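Local coordinates for sensor-type histidine kinase prrB (Mycobacterium tuberculosis, PDB 1YSR), which is the C-terminal ATP-binding domain of a membrane sensor kinase that uses ATP to phosphorylate a histidine in a two-component system, at residues 14-25 with 48-59; 123-133 with 141-149. All coordinates share one frame; numbering follows the deposited sequence.

Contact 1 of 2, residues 14-25 with 48-59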
# COMPACT_ATOMS: atom_id res chain seq x y z
N LEU A 14 -7.73 -1.88 1.86
CA LEU A 14 -8.87 -2.08 2.80
C LEU A 14 -8.89 -3.50 3.40
O LEU A 14 -9.17 -3.69 4.58
CB LEU A 14 -10.20 -1.73 2.11
CG LEU A 14 -10.39 -0.24 1.70
CD1 LEU A 14 -11.74 -0.00 0.96
CD2 LEU A 14 -10.32 0.66 2.92
N ASP A 15 -8.66 -4.49 2.54
CA ASP A 15 -8.69 -5.91 2.95
C ASP A 15 -7.63 -6.10 4.03
O ASP A 15 -7.92 -6.66 5.06
CB ASP A 15 -8.47 -6.84 1.76
CG ASP A 15 -8.96 -8.28 2.01
OD1 ASP A 15 -9.71 -8.54 3.00
OD2 ASP A 15 -8.61 -9.13 1.18
N ARG A 16 -6.41 -5.59 3.81
CA ARG A 16 -5.36 -5.70 4.82
C ARG A 16 -5.67 -4.91 6.04
O ARG A 16 -5.38 -5.33 7.14
CB ARG A 16 -3.95 -5.28 4.34
CG ARG A 16 -3.42 -5.99 3.09
CD ARG A 16 -1.98 -5.46 2.73
NE ARG A 16 -1.84 -3.99 2.62
CZ ARG A 16 -1.92 -3.27 1.49
NH1 ARG A 16 -2.17 -3.83 0.31
NH2 ARG A 16 -1.76 -1.95 1.54
N ALA A 17 -6.22 -3.69 5.86
CA ALA A 17 -6.54 -2.89 7.01
C ALA A 17 -7.52 -3.64 7.92
O ALA A 17 -7.42 -3.56 9.15
CB ALA A 17 -7.16 -1.56 6.56
N ALA A 18 -8.49 -4.28 7.31
CA ALA A 18 -9.56 -4.91 8.12
C ALA A 18 -8.93 -6.11 8.84
O ALA A 18 -9.17 -6.33 10.01
CB ALA A 18 -10.67 -5.35 7.24
N HIS A 19 -8.07 -6.86 8.15
CA HIS A 19 -7.43 -8.04 8.74
C HIS A 19 -6.56 -7.65 9.91
O HIS A 19 -6.61 -8.28 10.98
CB HIS A 19 -6.64 -8.82 7.68
CG HIS A 19 -7.50 -9.63 6.76
ND1 HIS A 19 -8.18 -10.76 7.18
CD2 HIS A 19 -7.82 -9.47 5.45
CE1 HIS A 19 -8.87 -11.26 6.17
NE2 HIS A 19 -8.66 -10.51 5.10
N ASP A 20 -5.76 -6.60 9.73
CA ASP A 20 -4.90 -6.11 10.80
C ASP A 20 -5.69 -5.54 11.95
O ASP A 20 -5.31 -5.75 13.09
CB ASP A 20 -3.92 -5.04 10.32
CG ASP A 20 -2.89 -5.56 9.32
OD1 ASP A 20 -2.78 -6.78 9.14
OD2 ASP A 20 -2.19 -4.73 8.69
N ALA A 21 -6.76 -4.77 11.67
CA ALA A 21 -7.60 -4.20 12.73
C ALA A 21 -8.24 -5.29 13.61
O ALA A 21 -8.32 -5.14 14.83
CB ALA A 21 -8.66 -3.27 12.18
N ALA A 22 -8.72 -6.34 12.97
CA ALA A 22 -9.34 -7.47 13.68
C ALA A 22 -8.41 -8.08 14.70
O ALA A 22 -8.89 -8.66 15.67
CB ALA A 22 -9.84 -8.51 12.71
N ARG A 23 -7.09 -7.93 14.50
CA ARG A 23 -6.08 -8.41 15.45
C ARG A 23 -5.81 -7.43 16.59
O ARG A 23 -5.43 -7.84 17.69
CB ARG A 23 -4.76 -8.73 14.73
CG ARG A 23 -4.87 -9.62 13.50
CD ARG A 23 -3.56 -10.34 13.12
NE ARG A 23 -2.86 -10.89 14.29
CZ ARG A 23 -2.02 -11.93 14.26
NH1 ARG A 23 -1.78 -12.57 13.12
NH2 ARG A 23 -1.44 -12.34 15.38
N ILE A 24 -6.02 -6.14 16.36
CA ILE A 24 -5.77 -5.14 17.39
C ILE A 24 -6.96 -4.99 18.31
O ILE A 24 -6.81 -4.65 19.50
CB ILE A 24 -5.45 -3.77 16.76
CG1 ILE A 24 -4.13 -3.89 15.96
CG2 ILE A 24 -5.36 -2.71 17.83
CD1 ILE A 24 -3.76 -2.65 15.15
N TYR A 25 -8.15 -5.18 17.74
CA TYR A 25 -9.40 -4.92 18.46
C TYR A 25 -10.16 -6.22 18.64
O TYR A 25 -10.92 -6.63 17.76
CB TYR A 25 -10.26 -3.94 17.68
CG TYR A 25 -9.57 -2.64 17.33
CD1 TYR A 25 -9.41 -1.63 18.27
CD2 TYR A 25 -9.08 -2.42 16.04
CE1 TYR A 25 -8.81 -0.41 17.92
CE2 TYR A 25 -8.49 -1.21 15.71
CZ TYR A 25 -8.32 -0.23 16.66
OH TYR A 25 -7.71 1.00 16.36
N ARG A 48 -3.52 4.29 4.06
CA ARG A 48 -3.69 3.28 5.11
C ARG A 48 -3.88 3.94 6.45
O ARG A 48 -4.71 3.51 7.25
CB ARG A 48 -2.52 2.30 5.12
CG ARG A 48 -2.58 1.25 6.27
CD ARG A 48 -3.85 0.33 6.23
NE ARG A 48 -3.78 -0.44 7.47
CZ ARG A 48 -3.19 -1.63 7.56
NH1 ARG A 48 -3.08 -2.22 8.73
NH2 ARG A 48 -2.75 -2.22 6.47
N LEU A 49 -3.08 4.96 6.74
CA LEU A 49 -3.23 5.65 8.01
C LEU A 49 -4.64 6.28 8.21
O LEU A 49 -5.20 6.24 9.36
CB LEU A 49 -2.18 6.75 8.08
CG LEU A 49 -2.16 7.67 9.31
CD1 LEU A 49 -1.83 6.92 10.54
CD2 LEU A 49 -1.15 8.82 9.00
N ALA A 50 -5.17 6.88 7.15
CA ALA A 50 -6.53 7.50 7.16
C ALA A 50 -7.54 6.42 7.55
O ALA A 50 -8.41 6.62 8.45
CB ALA A 50 -6.84 8.08 5.79
N VAL A 51 -7.43 5.27 6.90
CA VAL A 51 -8.33 4.12 7.19
C VAL A 51 -8.16 3.63 8.61
O VAL A 51 -9.13 3.40 9.33
CB VAL A 51 -8.16 3.00 6.15
CG1 VAL A 51 -8.99 1.80 6.53
CG2 VAL A 51 -8.61 3.49 4.75
N ASP A 52 -6.90 3.45 9.04
CA ASP A 52 -6.59 3.08 10.41
C ASP A 52 -7.21 4.04 11.40
O ASP A 52 -7.78 3.59 12.39
CB ASP A 52 -5.04 3.04 10.66
CG ASP A 52 -4.33 1.88 9.96
OD1 ASP A 52 -5.01 0.97 9.47
OD2 ASP A 52 -3.05 1.88 9.90
N ASN A 53 -7.08 5.34 11.14
CA ASN A 53 -7.58 6.35 12.04
C ASN A 53 -9.13 6.26 12.14
O ASN A 53 -9.72 6.44 13.22
CB ASN A 53 -7.15 7.73 11.54
CG ASN A 53 -7.43 8.84 12.54
OD1 ASN A 53 -8.10 9.82 12.22
ND2 ASN A 53 -6.88 8.72 13.75
N ALA A 54 -9.76 6.06 10.98
CA ALA A 54 -11.24 5.96 10.90
C ALA A 54 -11.71 4.75 11.72
O ALA A 54 -12.66 4.86 12.52
CB ALA A 54 -11.67 5.84 9.47
N ILE A 55 -11.05 3.59 11.55
CA ILE A 55 -11.39 2.42 12.41
C ILE A 55 -11.17 2.69 13.89
O ILE A 55 -12.00 2.36 14.71
CB ILE A 55 -10.62 1.21 11.96
CG1 ILE A 55 -10.98 0.87 10.50
CG2 ILE A 55 -10.87 0.03 12.88
CD1 ILE A 55 -10.04 -0.22 9.84
N ALA A 56 -10.06 3.35 14.24
CA ALA A 56 -9.78 3.61 15.61
C ALA A 56 -10.78 4.54 16.25
O ALA A 56 -11.22 4.34 17.39
CB ALA A 56 -8.32 4.12 15.78
N ASN A 57 -11.22 5.54 15.52
CA ASN A 57 -12.20 6.44 16.03
C ASN A 57 -13.53 5.74 16.20
O ASN A 57 -14.23 5.99 17.15
CB ASN A 57 -12.30 7.64 15.11
CG ASN A 57 -11.27 8.69 15.47
OD1 ASN A 57 -11.44 9.35 16.46
ND2 ASN A 57 -10.12 8.72 14.77
N ALA A 58 -13.87 4.86 15.27
CA ALA A 58 -15.17 4.15 15.35
C ALA A 58 -15.20 3.30 16.64
O ALA A 58 -16.18 3.29 17.41
CB ALA A 58 -15.35 3.28 14.13
N VAL A 59 -14.08 2.66 16.93
CA VAL A 59 -13.99 1.72 18.06
C VAL A 59 -13.76 2.47 19.34
O VAL A 59 -14.54 2.32 20.28
CB VAL A 59 -12.83 0.70 17.87
CG1 VAL A 59 -12.70 -0.15 19.14
CG2 VAL A 59 -13.09 -0.17 16.67
O HOH W 1 -5.87 -1.61 10.21
O HOH W 2 -7.23 1.22 13.60
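Two helices of the ATP-binding domain, 10-24 and 44-61, meet where R48 reaches across to A17 and D20. Their segments 14-24 and 48-59 run in roughly the same direction, at 42°, with axes 10.3 Å apart at closest approach. R48 has CG anti to its backbone N (chi1 176°) and bends at chi2. This turns the guanidinium over the other helix, where one face rests on A17 CA. R48 NH1 gives D20 OD2 a nearly straight hydrogen bond of 2.7 Å, on the anti side of the carboxylate. On its own helix, R48 NE bonds D52 OD1 at 2.7 Å, on the syn side. Both oxygens lie at the guanidinium edge, so two carboxylates fix the rotation of the group. Water 1 donates to A17 O and to D52 OD1. D20 also packs against P36 of the second subunit.

The rest of the contact is largely apolar. The L14 side chain crosses V51 at about a right angle, and L14 CD2 meets V51 CG2 at 3.8 Å. A17 CB lies 3.8 Å from V51 CG1, and A21 CB packs on I55 CG2. Y25 closes the far end. Its ring has I24 CG2 over one face and V59 CG2 over the opposite face, near the rim. I55 CG2 approaches Y25 CE2 at 3.9 Å. Water 2 is 2.8 Å from Y25 OH and donates to D52 O. Y25 OH also hydrogen-bonds a bound Tris molecule, probably from the crystallisation liquor. Small alanines facing larger aliphatic residues join two helices that lie on one side of the mixed sheet, as in the alpha/beta sandwich of GHKL ATPases.

Contact 2 of 2, residues 123-133 with 141-149; sequences AQLHGGTASLE and RLVLRLPGP
E133 turns its CG anti to its carbonyl carbon (chi1 -67°) and then runs extended, while R141 points its CG away from the backbone N (chi1 174°) and stays stretched out to NE. The two side chains therefore lie side by side and point the same way. R141 NE bonds E133 OE1 at 3.1 Å, meeting it from above the carboxylate plane. E133 OE2 takes a weak bond of 2.9 Å from R145 NH2, whose side chain crosses at about a right angle. V143 CG1 sits over the centre of the R145 guanidinium, 3.7 Å above its plane. D83 and E79 also pair with R141 and R145, respectively.

Strands 129-133 and 141-147 form an antiparallel hairpin. S131 and V143 are a hydrogen-bonded pair, with V143 N to S131 O at 2.8 Å. Water 3 donates to V143 O and lies 3.0 Å from both T129 OG1 and S131 OG. On the other face, A130 CB touches L144 CD2 at 3.6 Å.

A Schellman motif with G127 at C-prime ends the preceding helix, and L146 CD2 packs on H126 CB. Strand 129-134 is outermost in the sheet within this chain, 140-147 pairs with 77-84, and helices 94-98 and 117-125 pack on the face that carries A130, L142 and L144.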
# COMPACT_ATOMS: atom_id res chain seq x y z
N ALA A 123 -7.19 13.00 2.50
CA ALA A 123 -8.11 13.21 1.42
C ALA A 123 -7.69 14.42 0.57
O ALA A 123 -7.67 14.35 -0.67
CB ALA A 123 -9.51 13.36 1.95
N GLN A 124 -7.31 15.50 1.25
CA GLN A 124 -6.91 16.72 0.57
C GLN A 124 -5.60 16.53 -0.23
O GLN A 124 -5.53 16.95 -1.38
CB GLN A 124 -6.82 17.90 1.54
CG GLN A 124 -8.14 18.73 1.65
CD GLN A 124 -9.11 18.31 2.78
OE1 GLN A 124 -9.90 17.37 2.63
NE2 GLN A 124 -9.08 19.03 3.91
N LEU A 125 -4.65 15.80 0.35
CA LEU A 125 -3.37 15.47 -0.33
C LEU A 125 -3.62 14.69 -1.60
O LEU A 125 -2.82 14.77 -2.54
CB LEU A 125 -2.43 14.67 0.59
CG LEU A 125 -1.71 15.46 1.67
CD1 LEU A 125 -0.94 14.50 2.59
CD2 LEU A 125 -0.70 16.47 1.08
N HIS A 126 -4.74 13.98 -1.67
CA HIS A 126 -5.11 13.21 -2.88
C HIS A 126 -6.09 13.98 -3.77
O HIS A 126 -6.63 13.42 -4.71
CB HIS A 126 -5.65 11.81 -2.52
CG HIS A 126 -4.63 10.91 -1.92
ND1 HIS A 126 -4.24 10.98 -0.61
CD2 HIS A 126 -3.84 9.96 -2.48
CE1 HIS A 126 -3.28 10.10 -0.37
NE2 HIS A 126 -3.03 9.46 -1.51
N GLY A 127 -6.33 15.26 -3.47
CA GLY A 127 -7.29 16.02 -4.26
C GLY A 127 -8.73 15.57 -4.16
O GLY A 127 -9.51 15.73 -5.06
N GLY A 128 -9.09 14.96 -3.03
CA GLY A 128 -10.44 14.50 -2.85
C GLY A 128 -11.00 15.08 -1.57
O GLY A 128 -10.44 16.04 -1.01
N THR A 129 -12.07 14.47 -1.06
CA THR A 129 -12.75 15.00 0.11
C THR A 129 -13.05 13.89 1.11
O THR A 129 -13.11 12.73 0.71
CB THR A 129 -14.08 15.63 -0.29
OG1 THR A 129 -14.89 14.64 -0.97
CG2 THR A 129 -13.83 16.79 -1.27
N ALA A 130 -13.15 14.25 2.39
CA ALA A 130 -13.65 13.33 3.41
C ALA A 130 -14.93 13.93 4.00
O ALA A 130 -15.01 15.13 4.24
CB ALA A 130 -12.62 13.14 4.46
N SER A 131 -15.95 13.11 4.21
CA SER A 131 -17.15 13.61 4.86
C SER A 131 -17.80 12.53 5.67
O SER A 131 -17.47 11.34 5.53
CB SER A 131 -18.09 14.13 3.81
OG SER A 131 -18.33 13.11 2.90
N LEU A 132 -18.74 12.96 6.51
CA LEU A 132 -19.50 12.03 7.35
C LEU A 132 -20.97 11.99 6.95
O LEU A 132 -21.60 13.02 6.55
CB LEU A 132 -19.36 12.44 8.80
CG LEU A 132 -18.06 12.00 9.49
CD1 LEU A 132 -17.72 12.85 10.66
CD2 LEU A 132 -18.17 10.51 9.95
N GLU A 133 -21.50 10.78 7.02
CA GLU A 133 -22.90 10.46 6.68
C GLU A 133 -23.40 9.52 7.75
O GLU A 133 -22.64 9.15 8.66
CB GLU A 133 -22.97 9.74 5.35
CG GLU A 133 -22.58 10.59 4.20
CD GLU A 133 -22.60 9.84 2.89
OE1 GLU A 133 -23.03 8.65 2.88
OE2 GLU A 133 -22.18 10.43 1.88
N ARG A 141 -20.68 6.84 8.96
CA ARG A 141 -20.17 6.41 7.71
C ARG A 141 -19.19 7.52 7.28
O ARG A 141 -19.60 8.69 7.04
CB ARG A 141 -21.32 6.30 6.71
CG ARG A 141 -20.91 5.99 5.30
CD ARG A 141 -22.14 5.47 4.52
NE ARG A 141 -21.99 5.79 3.12
CZ ARG A 141 -21.47 4.97 2.24
NH1 ARG A 141 -21.10 3.77 2.62
NH2 ARG A 141 -21.35 5.35 0.97
N LEU A 142 -17.90 7.20 7.26
CA LEU A 142 -16.92 8.16 6.78
C LEU A 142 -16.60 7.83 5.35
O LEU A 142 -16.21 6.70 5.04
CB LEU A 142 -15.64 8.07 7.63
CG LEU A 142 -14.36 8.86 7.26
CD1 LEU A 142 -14.60 10.25 7.04
CD2 LEU A 142 -13.46 8.71 8.43
N VAL A 143 -16.73 8.83 4.47
CA VAL A 143 -16.61 8.60 3.08
C VAL A 143 -15.47 9.42 2.53
O VAL A 143 -15.42 10.63 2.72
CB VAL A 143 -17.88 8.97 2.26
CG1 VAL A 143 -17.68 8.46 0.86
CG2 VAL A 143 -19.11 8.30 2.81
N LEU A 144 -14.54 8.76 1.86
CA LEU A 144 -13.41 9.51 1.24
C LEU A 144 -13.62 9.40 -0.21
O LEU A 144 -13.73 8.31 -0.71
CB LEU A 144 -12.09 8.84 1.51
CG LEU A 144 -11.50 8.68 2.87
CD1 LEU A 144 -10.00 8.87 2.65
CD2 LEU A 144 -12.06 9.66 3.83
N ARG A 145 -13.71 10.53 -0.90
CA ARG A 145 -13.93 10.50 -2.32
C ARG A 145 -12.68 10.99 -3.05
O ARG A 145 -12.32 12.15 -2.94
CB ARG A 145 -15.13 11.36 -2.68
CG ARG A 145 -16.43 10.76 -2.24
CD ARG A 145 -17.60 11.63 -2.62
NE ARG A 145 -18.53 11.80 -1.51
CZ ARG A 145 -19.53 10.98 -1.27
NH1 ARG A 145 -19.69 9.94 -2.06
NH2 ARG A 145 -20.35 11.17 -0.27
N LEU A 146 -12.05 10.09 -3.79
CA LEU A 146 -10.75 10.31 -4.36
C LEU A 146 -10.73 10.17 -5.87
O LEU A 146 -11.35 9.23 -6.40
CB LEU A 146 -9.72 9.36 -3.77
CG LEU A 146 -9.57 9.34 -2.27
CD1 LEU A 146 -8.50 8.36 -1.85
CD2 LEU A 146 -9.38 10.71 -1.64
N PRO A 147 -10.08 11.14 -6.56
CA PRO A 147 -10.05 11.11 -8.00
C PRO A 147 -9.19 10.01 -8.55
O PRO A 147 -8.12 9.69 -7.98
CB PRO A 147 -9.47 12.47 -8.38
CG PRO A 147 -8.67 12.89 -7.26
CD PRO A 147 -9.44 12.36 -6.03
N GLY A 148 -9.67 9.42 -9.63
CA GLY A 148 -8.99 8.32 -10.29
C GLY A 148 -7.84 8.84 -11.13
O GLY A 148 -7.66 10.07 -11.27
N PRO A 149 -7.00 7.92 -11.64
CA PRO A 149 -5.77 8.21 -12.38
C PRO A 149 -5.87 8.35 -13.90
O PRO A 149 -4.87 8.73 -14.54
CB PRO A 149 -4.87 7.02 -12.01
CG PRO A 149 -5.86 5.87 -11.91
CD PRO A 149 -7.14 6.46 -11.37
O HOH W 3 -16.33 12.64 0.71

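The chain completes contact 1 before it reaches contact 2, and the two flank the middle of the domain, with centres about 17 Å apart. They still touch directly: A54 CB of helix 44-61 is 3.5 Å from L142 CD2 of strand 140-147. Helix 44-61 thus packs against the sheet that the hairpin helps to build, and A54 also rests on I82 of the adjoining strand 77-84. N53 and N57, on helix 44-61, probably belong to the N box that binds ATP and magnesium in histidine kinases. N53 touches L118 and V119 of helix 117-125, the helix whose last turn belongs to contact 2.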